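Local atomic coordinates of N-acylethanolamine-hydrolyzing acid amidase subunit alpha (Caenorhabditis elegans, PDB entry 6DY3), a protein that probably degrades bioactive fatty acid amides such as N-palmitoylethanolamine to ethanolamine and free fatty acids, working as an autocatalytically cleaved alpha-beta heterodimer. Residues Y17-D22 / Q27-V32; K48-K53 / A103-H108; E77-A82 / L87-I92. One frame throughout, in Å; residues are numbered along the deposited sequence.

Interaction 1: Y17-D22 / Q27-V32; sequences YEINLD and QRWNQV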
loop_
_atom_site.group_PDB
_atom_site.type_symbol
_atom_site.label_atom_id
_atom_site.label_comp_id
_atom_site.label_asym_id
_atom_site.label_seq_id
_atom_site.Cartn_x
_atom_site.Cartn_y
_atom_site.Cartn_z
ATOM N N TYR A 17 6.653 12.177 9.330
ATOM C CA TYR A 17 7.891 12.727 8.795
ATOM C C TYR A 17 7.586 13.485 7.514
ATOM O O TYR A 17 6.633 13.167 6.798
ATOM C CB TYR A 17 8.937 11.638 8.487
ATOM C CG TYR A 17 9.452 10.907 9.704
ATOM C CD1 TYR A 17 10.596 11.339 10.362
ATOM C CD2 TYR A 17 8.794 9.785 10.197
ATOM C CE1 TYR A 17 11.069 10.682 11.476
ATOM C CE2 TYR A 17 9.262 9.118 11.312
ATOM C CZ TYR A 17 10.400 9.573 11.948
ATOM O OH TYR A 17 10.869 8.917 13.061
ATOM N N GLU A 18 8.413 14.487 7.230
ATOM C CA GLU A 18 8.396 15.186 5.953
ATOM C C GLU A 18 9.629 14.765 5.169
ATOM O O GLU A 18 10.757 14.881 5.662
ATOM C CB GLU A 18 8.361 16.705 6.137
ATOM C CG GLU A 18 6.974 17.268 6.414
ATOM C CD GLU A 18 6.964 18.793 6.501
ATOM O OE1 GLU A 18 7.974 19.429 6.130
ATOM O OE2 GLU A 18 5.943 19.358 6.946
ATOM N N ILE A 19 9.409 14.240 3.973
ATOM C CA ILE A 19 10.485 13.871 3.066
ATOM C C ILE A 19 10.604 14.997 2.049
ATOM O O ILE A 19 9.702 15.213 1.231
ATOM C CB ILE A 19 10.222 12.512 2.397
ATOM C CG1 ILE A 19 10.211 11.393 3.447
ATOM C CG2 ILE A 19 11.254 12.225 1.302
ATOM C CD1 ILE A 19 11.490 11.260 4.259
ATOM N N ASN A 20 11.708 15.735 2.121
ATOM C CA ASN A 20 11.924 16.880 1.247
ATOM C C ASN A 20 12.480 16.388 -0.082
ATOM O O ASN A 20 13.603 15.879 -0.143
ATOM C CB ASN A 20 12.871 17.879 1.900
ATOM C CG ASN A 20 12.803 19.247 1.258
ATOM O OD1 ASN A 20 12.401 19.386 0.103
ATOM N ND2 ASN A 20 13.194 20.266 2.004
ATOM N N LEU A 21 11.688 16.528 -1.145
ATOM C CA LEU A 21 12.143 16.158 -2.479
ATOM C C LEU A 21 13.172 17.129 -3.037
ATOM O O LEU A 21 13.803 16.815 -4.051
ATOM C CB LEU A 21 10.952 16.078 -3.435
ATOM C CG LEU A 21 9.878 15.054 -3.076
ATOM C CD1 LEU A 21 8.737 15.113 -4.083
ATOM C CD2 LEU A 21 10.457 13.652 -3.003
ATOM N N ASP A 22 13.347 18.298 -2.416
ATOM C CA ASP A 22 14.385 19.230 -2.836
ATOM C C ASP A 22 15.766 18.826 -2.341
ATOM O O ASP A 22 16.767 19.256 -2.922
ATOM C CB ASP A 22 14.066 20.642 -2.334
ATOM C CG ASP A 22 12.777 21.197 -2.915
ATOM O OD1 ASP A 22 12.448 20.871 -4.076
ATOM O OD2 ASP A 22 12.101 21.975 -2.209
ATOM N N GLN A 27 19.937 11.687 1.135
ATOM C CA GLN A 27 19.817 12.271 2.464
ATOM C C GLN A 27 18.381 12.350 2.955
ATOM O O GLN A 27 18.151 12.788 4.087
ATOM C CB GLN A 27 20.431 13.678 2.466
ATOM C CG GLN A 27 21.816 13.708 1.856
ATOM C CD GLN A 27 22.787 12.840 2.626
ATOM O OE1 GLN A 27 22.901 12.953 3.849
ATOM N NE2 GLN A 27 23.406 11.889 1.933
ATOM N N ARG A 28 17.413 11.918 2.147
ATOM C CA ARG A 28 16.015 12.211 2.438
ATOM C C ARG A 28 15.490 11.388 3.610
ATOM O O ARG A 28 14.660 11.869 4.392
ATOM C CB ARG A 28 15.174 11.963 1.189
ATOM C CG ARG A 28 15.452 12.933 0.059
ATOM C CD ARG A 28 14.697 12.538 -1.194
ATOM N NE ARG A 28 15.022 13.402 -2.323
ATOM C CZ ARG A 28 14.520 13.252 -3.545
ATOM N NH1 ARG A 28 13.666 12.271 -3.801
ATOM N NH2 ARG A 28 14.872 14.086 -4.514
ATOM N N TRP A 29 15.941 10.142 3.739
ATOM C CA TRP A 29 15.423 9.232 4.748
ATOM C C TRP A 29 16.318 9.150 5.976
ATOM O O TRP A 29 16.120 8.263 6.813
ATOM C CB TRP A 29 15.240 7.840 4.142
ATOM C CG TRP A 29 14.264 7.821 3.013
ATOM C CD1 TRP A 29 14.550 7.857 1.676
ATOM C CD2 TRP A 29 12.838 7.775 3.119
ATOM N NE1 TRP A 29 13.386 7.832 0.945
ATOM C CE2 TRP A 29 12.323 7.783 1.808
ATOM C CE3 TRP A 29 11.947 7.725 4.196
ATOM C CZ2 TRP A 29 10.958 7.741 1.548
ATOM C CZ3 TRP A 29 10.592 7.683 3.933
ATOM C CH2 TRP A 29 10.110 7.692 2.624
ATOM N N ASN A 30 17.280 10.065 6.118
ATOM C CA ASN A 30 18.229 9.980 7.224
ATOM C C ASN A 30 17.513 9.964 8.571
ATOM O O ASN A 30 17.790 9.111 9.423
ATOM C CB ASN A 30 19.216 11.146 7.162
ATOM C CG ASN A 30 20.066 11.127 5.912
ATOM O OD1 ASN A 30 20.140 10.126 5.206
ATOM N ND2 ASN A 30 20.707 12.247 5.626
ATOM N N GLN A 31 16.590 10.903 8.784
ATOM C CA GLN A 31 15.946 11.012 10.088
ATOM C C GLN A 31 15.065 9.804 10.371
ATOM O O GLN A 31 15.013 9.316 11.506
ATOM C CB GLN A 31 15.133 12.303 10.157
ATOM C CG GLN A 31 14.790 12.744 11.561
ATOM C CD GLN A 31 16.023 12.935 12.427
ATOM O OE1 GLN A 31 16.910 13.732 12.102
ATOM N NE2 GLN A 31 16.087 12.202 13.536
ATOM N N VAL A 32 14.349 9.318 9.354
ATOM C CA VAL A 32 13.523 8.124 9.518
ATOM C C VAL A 32 14.381 6.946 9.961
ATOM O O VAL A 32 14.043 6.232 10.913
ATOM C CB VAL A 32 12.767 7.816 8.211
ATOM C CG1 VAL A 32 12.090 6.445 8.274
ATOM C CG2 VAL A 32 11.739 8.904 7.925
HETATM O O HOH W 1 13.799 14.845 3.603
#
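Val32 and Ile19 each set a methyl on an aromatic face, one pair in each direction. From the start of helix 30-36, CG2 of Val32 sits over one face of the Tyr17 ring, 3.7 Å from its centroid and shifted toward the CG end. Going the other way, CD1 of Ile19 lies 3.8 Å from the centroid of the six-membered ring of Trp29, a CH-pi contact over the face, while CG1 lies above the CZ3-CH2 side of that ring. CG2 of Ile19 branches off separately and meets CB of Arg28.

The charged part belongs to Arg28. Its chain is extended from CG to NE (chi2 174°), running past the carbonyl oxygen of Asn20 and placing the guanidinium flat beneath Leu21, whose CA stands 3.8 Å above its plane. CD2 of Leu21 touches NH1 at 3.6 Å. The bonds that hold this charge come from elsewhere: NH1 makes salt bridges to Glu73 and Glu77, and NE donates to Glu23 O. A leucine in its place would probably leave both glutamates without this countercharge and remove the flat group that CA and CD2 of Leu21 pack on.

One water ties the backbones, accepting from Asn20 N at 2.7 Å and donating to Arg28 O at 3.2 Å. Just beyond, Asn20 OD1 takes the N-H of Asp22 in an Asx turn.

Strand 15-20 pairs in parallel with a strand of the beta subunit, carrying that subunit's sheet into this chain, while helix 72-85 packs against Trp29 through Ile81.

Interaction 2: K48-K53 / A103-H108; sequences KKYIPK and AFDRRH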
loop_
_atom_site.group_PDB
_atom_site.type_symbol
_atom_site.label_atom_id
_atom_site.label_comp_id
_atom_site.label_asym_id
_atom_site.label_seq_id
_atom_site.Cartn_x
_atom_site.Cartn_y
_atom_site.Cartn_z
ATOM N N LYS A 48 13.796 -11.716 5.482
ATOM C CA LYS A 48 14.465 -12.634 4.566
ATOM C C LYS A 48 13.956 -14.057 4.730
ATOM O O LYS A 48 13.874 -14.806 3.750
ATOM C CB LYS A 48 15.979 -12.600 4.795
ATOM C CG LYS A 48 16.650 -11.266 4.471
ATOM C CD LYS A 48 18.170 -11.414 4.369
ATOM C CE LYS A 48 18.782 -12.002 5.641
ATOM N NZ LYS A 48 20.240 -12.263 5.481
ATOM N N LYS A 49 13.599 -14.443 5.955
ATOM C CA LYS A 49 13.111 -15.793 6.205
ATOM C C LYS A 49 11.853 -16.113 5.409
ATOM O O LYS A 49 11.542 -17.292 5.215
ATOM C CB LYS A 49 12.842 -15.957 7.696
ATOM C CG LYS A 49 14.078 -15.778 8.553
ATOM C CD LYS A 49 13.755 -15.946 10.024
ATOM C CE LYS A 49 14.966 -15.652 10.895
ATOM N NZ LYS A 49 14.640 -15.735 12.350
ATOM N N TYR A 50 11.118 -15.100 4.949
ATOM C CA TYR A 50 9.906 -15.337 4.180
ATOM C C TYR A 50 10.180 -15.611 2.709
ATOM O O TYR A 50 9.277 -16.074 2.005
ATOM C CB TYR A 50 8.965 -14.141 4.302
ATOM C CG TYR A 50 8.261 -14.042 5.641
ATOM C CD1 TYR A 50 6.985 -14.558 5.818
ATOM C CD2 TYR A 50 8.877 -13.427 6.727
ATOM C CE1 TYR A 50 6.338 -14.460 7.040
ATOM C CE2 TYR A 50 8.238 -13.325 7.951
ATOM C CZ TYR A 50 6.969 -13.841 8.102
ATOM O OH TYR A 50 6.331 -13.739 9.318
ATOM N N ILE A 51 11.382 -15.320 2.228
ATOM C CA ILE A 51 11.733 -15.609 0.836
ATOM C C ILE A 51 11.988 -17.108 0.700
ATOM O O ILE A 51 12.766 -17.665 1.491
ATOM C CB ILE A 51 12.961 -14.808 0.408
ATOM C CG1 ILE A 51 12.762 -13.314 0.678
ATOM C CG2 ILE A 51 13.240 -15.027 -1.077
ATOM C CD1 ILE A 51 13.979 -12.455 0.380
ATOM N N PRO A 52 11.370 -17.790 -0.268
ATOM C CA PRO A 52 11.644 -19.224 -0.445
ATOM C C PRO A 52 13.133 -19.482 -0.617
ATOM O O PRO A 52 13.803 -18.831 -1.420
ATOM C CB PRO A 52 10.857 -19.584 -1.710
ATOM C CG PRO A 52 9.789 -18.558 -1.796
ATOM C CD PRO A 52 10.377 -17.299 -1.239
ATOM N N LYS A 53 13.647 -20.450 0.141
ATOM C CA LYS A 53 15.088 -20.688 0.152
ATOM C C LYS A 53 15.656 -20.989 -1.230
ATOM O O LYS A 53 16.755 -20.492 -1.532
ATOM C CB LYS A 53 15.419 -21.822 1.129
ATOM C CG LYS A 53 16.908 -21.981 1.394
ATOM C CD LYS A 53 17.176 -22.911 2.568
ATOM C CE LYS A 53 18.664 -23.013 2.869
ATOM N NZ LYS A 53 18.934 -23.724 4.154
ATOM N N ALA A 103 4.180 -10.398 3.849
ATOM C CA ALA A 103 2.784 -10.095 4.136
ATOM C C ALA A 103 1.945 -11.359 4.267
ATOM O O ALA A 103 1.077 -11.443 5.144
ATOM C CB ALA A 103 2.217 -9.197 3.041
ATOM N N PHE A 104 2.190 -12.352 3.419
ATOM C CA PHE A 104 1.385 -13.566 3.369
ATOM C C PHE A 104 2.331 -14.757 3.426
ATOM O O PHE A 104 3.114 -14.975 2.497
ATOM C CB PHE A 104 0.525 -13.586 2.102
ATOM C CG PHE A 104 -0.468 -14.708 2.056
ATOM C CD1 PHE A 104 -1.372 -14.892 3.087
ATOM C CD2 PHE A 104 -0.509 -15.570 0.975
ATOM C CE1 PHE A 104 -2.293 -15.927 3.045
ATOM C CE2 PHE A 104 -1.427 -16.606 0.927
ATOM C CZ PHE A 104 -2.320 -16.783 1.962
ATOM N N ASP A 105 2.269 -15.518 4.515
ATOM C CA ASP A 105 3.204 -16.619 4.719
ATOM C C ASP A 105 2.893 -17.762 3.760
ATOM O O ASP A 105 1.809 -18.354 3.815
ATOM C CB ASP A 105 3.138 -17.101 6.165
ATOM C CG ASP A 105 4.378 -17.868 6.583
ATOM O OD1 ASP A 105 5.146 -18.295 5.695
ATOM O OD2 ASP A 105 4.590 -18.035 7.803
ATOM N N ARG A 106 3.852 -18.080 2.889
ATOM C CA ARG A 106 3.689 -19.129 1.889
ATOM C C ARG A 106 4.846 -20.122 1.937
ATOM O O ARG A 106 5.155 -20.776 0.937
ATOM C CB ARG A 106 3.554 -18.522 0.491
ATOM C CG ARG A 106 2.231 -17.811 0.267
ATOM C CD ARG A 106 2.186 -17.089 -1.072
ATOM N NE ARG A 106 2.995 -15.871 -1.074
ATOM C CZ ARG A 106 2.982 -14.963 -2.048
ATOM N NH1 ARG A 106 2.194 -15.131 -3.106
ATOM N NH2 ARG A 106 3.754 -13.883 -1.964
ATOM N N ARG A 107 5.487 -20.256 3.100
ATOM C CA ARG A 107 6.620 -21.163 3.227
ATOM C C ARG A 107 6.188 -22.622 3.315
ATOM O O ARG A 107 6.962 -23.515 2.953
ATOM C CB ARG A 107 7.450 -20.786 4.453
ATOM C CG ARG A 107 8.242 -19.502 4.283
ATOM C CD ARG A 107 8.861 -19.039 5.597
ATOM N NE ARG A 107 7.856 -18.602 6.560
ATOM C CZ ARG A 107 8.140 -18.063 7.742
ATOM N NH1 ARG A 107 9.401 -17.898 8.113
ATOM N NH2 ARG A 107 7.160 -17.686 8.554
ATOM N N HIS A 108 4.968 -22.885 3.790
ATOM C CA HIS A 108 4.464 -24.254 3.832
ATOM C C HIS A 108 4.394 -24.880 2.444
ATOM O O HIS A 108 4.417 -26.110 2.330
ATOM C CB HIS A 108 3.082 -24.280 4.482
ATOM C CG HIS A 108 2.050 -23.493 3.735
ATOM N ND1 HIS A 108 1.996 -22.115 3.768
ATOM C CD2 HIS A 108 1.033 -23.888 2.932
ATOM C CE1 HIS A 108 0.991 -21.696 3.021
ATOM N NE2 HIS A 108 0.390 -22.753 2.502
#
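Arg107 lays its guanidinium flat over the ring of Tyr50, the planes 24° apart, in a cation-pi stack. CZ is 4.2 Å from the ring centroid, displaced toward the rim, and NH2 makes the nearest approach, 3.7 Å from CE1. The chain gets there by a bend at chi3 (-68°), which turns the guanidinium back instead of letting it run straight on. Along the way its CD passes the carbonyl oxygen of Lys49, and NH1 lies beside CB of that lysine; both are simple contacts. The ammonium end of Lys49 goes elsewhere, to a salt bridge with Glu46.

The same guanidinium grips Asp105 side-on in a salt bridge. NE reaches OD1 at 2.9 Å, and NH2 reaches OD2 at 2.7 Å along an almost straight bond, with the carboxylate at the edge of the guanidinium plane. OD1 also accepts the backbone N-H of Arg107 at 3.3 Å, arriving from the opposite face of the carboxylate plane to NE. That backbone bond defines an Asx turn, so one aspartate shapes the loop and fixes the rotation of the arginine stacked on Tyr50. On the other side a type I turn from Lys48 to Ile51, closed by Ile51 N to Lys48 O, presents the tyrosine. The contact thus joins the loop between helices 40-48 and 56-63 to the tail near the C-terminal end of the alpha subunit.

Ordinary van der Waals packing brings CG of Asp105 to 4.0 Å from CE1 of Tyr50, with the ring and carboxylate planes steeply inclined. Tyr50 OH is hydrogen-bonded to Asp22 of the beta subunit, and Phe104 stacks its ring on Tyr72 of that chain.

Interaction 3: E77-A82 / L87-I92; sequences ELKGIA and LPIGEI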
loop_
_atom_site.group_PDB
_atom_site.type_symbol
_atom_site.label_atom_id
_atom_site.label_comp_id
_atom_site.label_asym_id
_atom_site.label_seq_id
_atom_site.Cartn_x
_atom_site.Cartn_y
_atom_site.Cartn_z
ATOM N N GLU A 77 18.310 7.084 -3.199
ATOM C CA GLU A 77 17.584 6.920 -1.943
ATOM C C GLU A 77 17.897 5.570 -1.313
ATOM O O GLU A 77 18.202 5.481 -0.119
ATOM C CB GLU A 77 16.080 7.060 -2.171
ATOM C CG GLU A 77 15.620 8.452 -2.547
ATOM C CD GLU A 77 14.110 8.611 -2.435
ATOM O OE1 GLU A 77 13.458 7.704 -1.875
ATOM O OE2 GLU A 77 13.574 9.642 -2.897
ATOM N N LEU A 78 17.828 4.503 -2.111
ATOM C CA LEU A 78 18.115 3.173 -1.589
ATOM C C LEU A 78 19.549 3.078 -1.088
ATOM O O LEU A 78 19.808 2.488 -0.033
ATOM C CB LEU A 78 17.850 2.126 -2.667
ATOM C CG LEU A 78 16.379 1.938 -3.043
ATOM C CD1 LEU A 78 16.261 1.117 -4.319
ATOM C CD2 LEU A 78 15.594 1.282 -1.897
ATOM N N LYS A 79 20.497 3.656 -1.828
ATOM C CA LYS A 79 21.878 3.674 -1.362
ATOM C C LYS A 79 22.007 4.477 -0.076
ATOM O O LYS A 79 22.698 4.059 0.859
ATOM C CB LYS A 79 22.791 4.240 -2.452
ATOM C CG LYS A 79 22.978 3.299 -3.637
ATOM C CD LYS A 79 23.934 3.856 -4.673
ATOM C CE LYS A 79 24.155 2.862 -5.807
ATOM N NZ LYS A 79 24.618 1.515 -5.321
ATOM N N GLY A 80 21.337 5.627 -0.005
ATOM C CA GLY A 80 21.356 6.402 1.225
ATOM C C GLY A 80 20.741 5.652 2.390
ATOM O O GLY A 80 21.240 5.719 3.515
ATOM N N ILE A 81 19.658 4.915 2.135
ATOM C CA ILE A 81 19.038 4.120 3.192
ATOM C C ILE A 81 20.003 3.048 3.679
ATOM O O ILE A 81 20.137 2.815 4.886
ATOM C CB ILE A 81 17.712 3.510 2.697
ATOM C CG1 ILE A 81 16.656 4.610 2.538
ATOM C CG2 ILE A 81 17.217 2.425 3.662
ATOM C CD1 ILE A 81 15.344 4.129 1.942
ATOM N N ALA A 82 20.694 2.382 2.751
ATOM C CA ALA A 82 21.634 1.334 3.134
ATOM C C ALA A 82 22.808 1.908 3.916
ATOM O O ALA A 82 23.316 1.270 4.845
ATOM C CB ALA A 82 22.125 0.594 1.892
ATOM N N LEU A 87 23.064 -1.452 6.620
ATOM C CA LEU A 87 22.606 -2.761 6.193
ATOM C C LEU A 87 22.915 -2.968 4.715
ATOM O O LEU A 87 22.886 -2.012 3.934
ATOM C CB LEU A 87 21.100 -2.901 6.428
ATOM C CG LEU A 87 20.704 -2.774 7.901
ATOM C CD1 LEU A 87 19.220 -2.481 8.043
ATOM C CD2 LEU A 87 21.084 -4.029 8.674
ATOM N N PRO A 88 23.194 -4.202 4.294
ATOM C CA PRO A 88 23.602 -4.428 2.901
ATOM C C PRO A 88 22.517 -4.009 1.920
ATOM O O PRO A 88 21.342 -4.347 2.081
ATOM C CB PRO A 88 23.873 -5.936 2.852
ATOM C CG PRO A 88 23.130 -6.502 4.000
ATOM C CD PRO A 88 23.128 -5.457 5.061
ATOM N N ILE A 89 22.928 -3.258 0.894
ATOM C CA ILE A 89 21.974 -2.667 -0.040
ATOM C C ILE A 89 21.218 -3.731 -0.820
ATOM O O ILE A 89 20.034 -3.557 -1.129
ATOM C CB ILE A 89 22.690 -1.695 -0.996
ATOM C CG1 ILE A 89 21.667 -1.027 -1.917
ATOM C CG2 ILE A 89 23.753 -2.422 -1.803
ATOM C CD1 ILE A 89 22.233 0.086 -2.747
ATOM N N GLY A 90 21.870 -4.841 -1.151
ATOM C CA GLY A 90 21.184 -5.881 -1.897
ATOM C C GLY A 90 19.959 -6.401 -1.173
ATOM O O GLY A 90 18.949 -6.740 -1.798
ATOM N N GLU A 91 20.031 -6.481 0.157
ATOM C CA GLU A 91 18.876 -6.925 0.930
ATOM C C GLU A 91 17.787 -5.860 0.944
ATOM O O GLU A 91 16.598 -6.175 0.825
ATOM C CB GLU A 91 19.310 -7.284 2.353
ATOM C CG GLU A 91 20.261 -8.480 2.420
ATOM C CD GLU A 91 20.701 -8.825 3.838
ATOM O OE1 GLU A 91 20.381 -8.058 4.771
ATOM O OE2 GLU A 91 21.377 -9.862 4.019
ATOM N N ILE A 92 18.179 -4.592 1.057
ATOM C CA ILE A 92 17.201 -3.508 1.058
ATOM C C ILE A 92 16.486 -3.435 -0.284
ATOM O O ILE A 92 15.265 -3.244 -0.344
ATOM C CB ILE A 92 17.893 -2.180 1.421
ATOM C CG1 ILE A 92 18.234 -2.189 2.914
ATOM C CG2 ILE A 92 17.022 -0.970 1.035
ATOM C CD1 ILE A 92 19.082 -1.031 3.363
#
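Ile89 and Ile92 reach from the first turn of helix 89-97 onto Ala82, Ile81, Leu78 and Lys79 of helix 72-85, in a helix-loop-helix: two consecutive helices joined by a short linker, meeting where one ends and the other begins. The backbones come closest at Ala82 and Ile89, whose CA atoms are 5.1 Å apart, consistent with the small side chain of Ala82 at that point.

Ile89 can be followed outward. Its CB rests against CB of Ala82 at 3.7 Å. CG1 stands opposite the backbone N (chi1 -177°), which sends the long branch over toward the other helix; it passes the same alanine methyl more loosely, at 4.2 Å. At the tip, CD1 crosses the lysine chain at a slant, 3.4 Å from CG of Lys79, and also lies near its NZ, because the lysine chain bends at its last torsion. So this branch begins over the alanine and finishes against CG and NZ of the lysine at the exposed margin of the contact. Ile66, from a neighbouring loop, packs on Ile89 as well.

Ile92, one turn further on, fills the buried side. Its CD1 lies 3.5 Å from CA of Ala82 and also touches CG2 of Ile81, while its CG2 branch meets CD2 of Leu78 at 4.0 Å, the two side chains sliding past each other in opposite directions. Leu51 of the beta subunit covers both Ile81 and Ile92, placing this seam against the partner subunit.

One backbone bond spans the helix end: Leu87 N donates to Ala82 O over 3.3 Å, in the carbonyl plane and on a lone pair.

How the interactions relate
Interaction 3 lies nearest the middle of the chain, about 7 Å from its centre, and is almost wholly aliphatic, with a single backbone bond. Interaction 1 is further out yet mostly buried, since the beta subunit and helix 72-85 cover it; its chemistry mixes methyl-on-ring packing with one water and a buried arginine charge. Interaction 2, only partly buried about 16 Å from the chain's centre and across it from interaction 1, joins two loops through an ionic and cation-pi cluster. Interactions 1 and 2 do not touch, but both connect to interaction 3: Glu77 receives Arg28 and Trp29 from interaction 1, and Glu91 takes Lys48 from interaction 2, whose loop encloses interaction 3 along the chain.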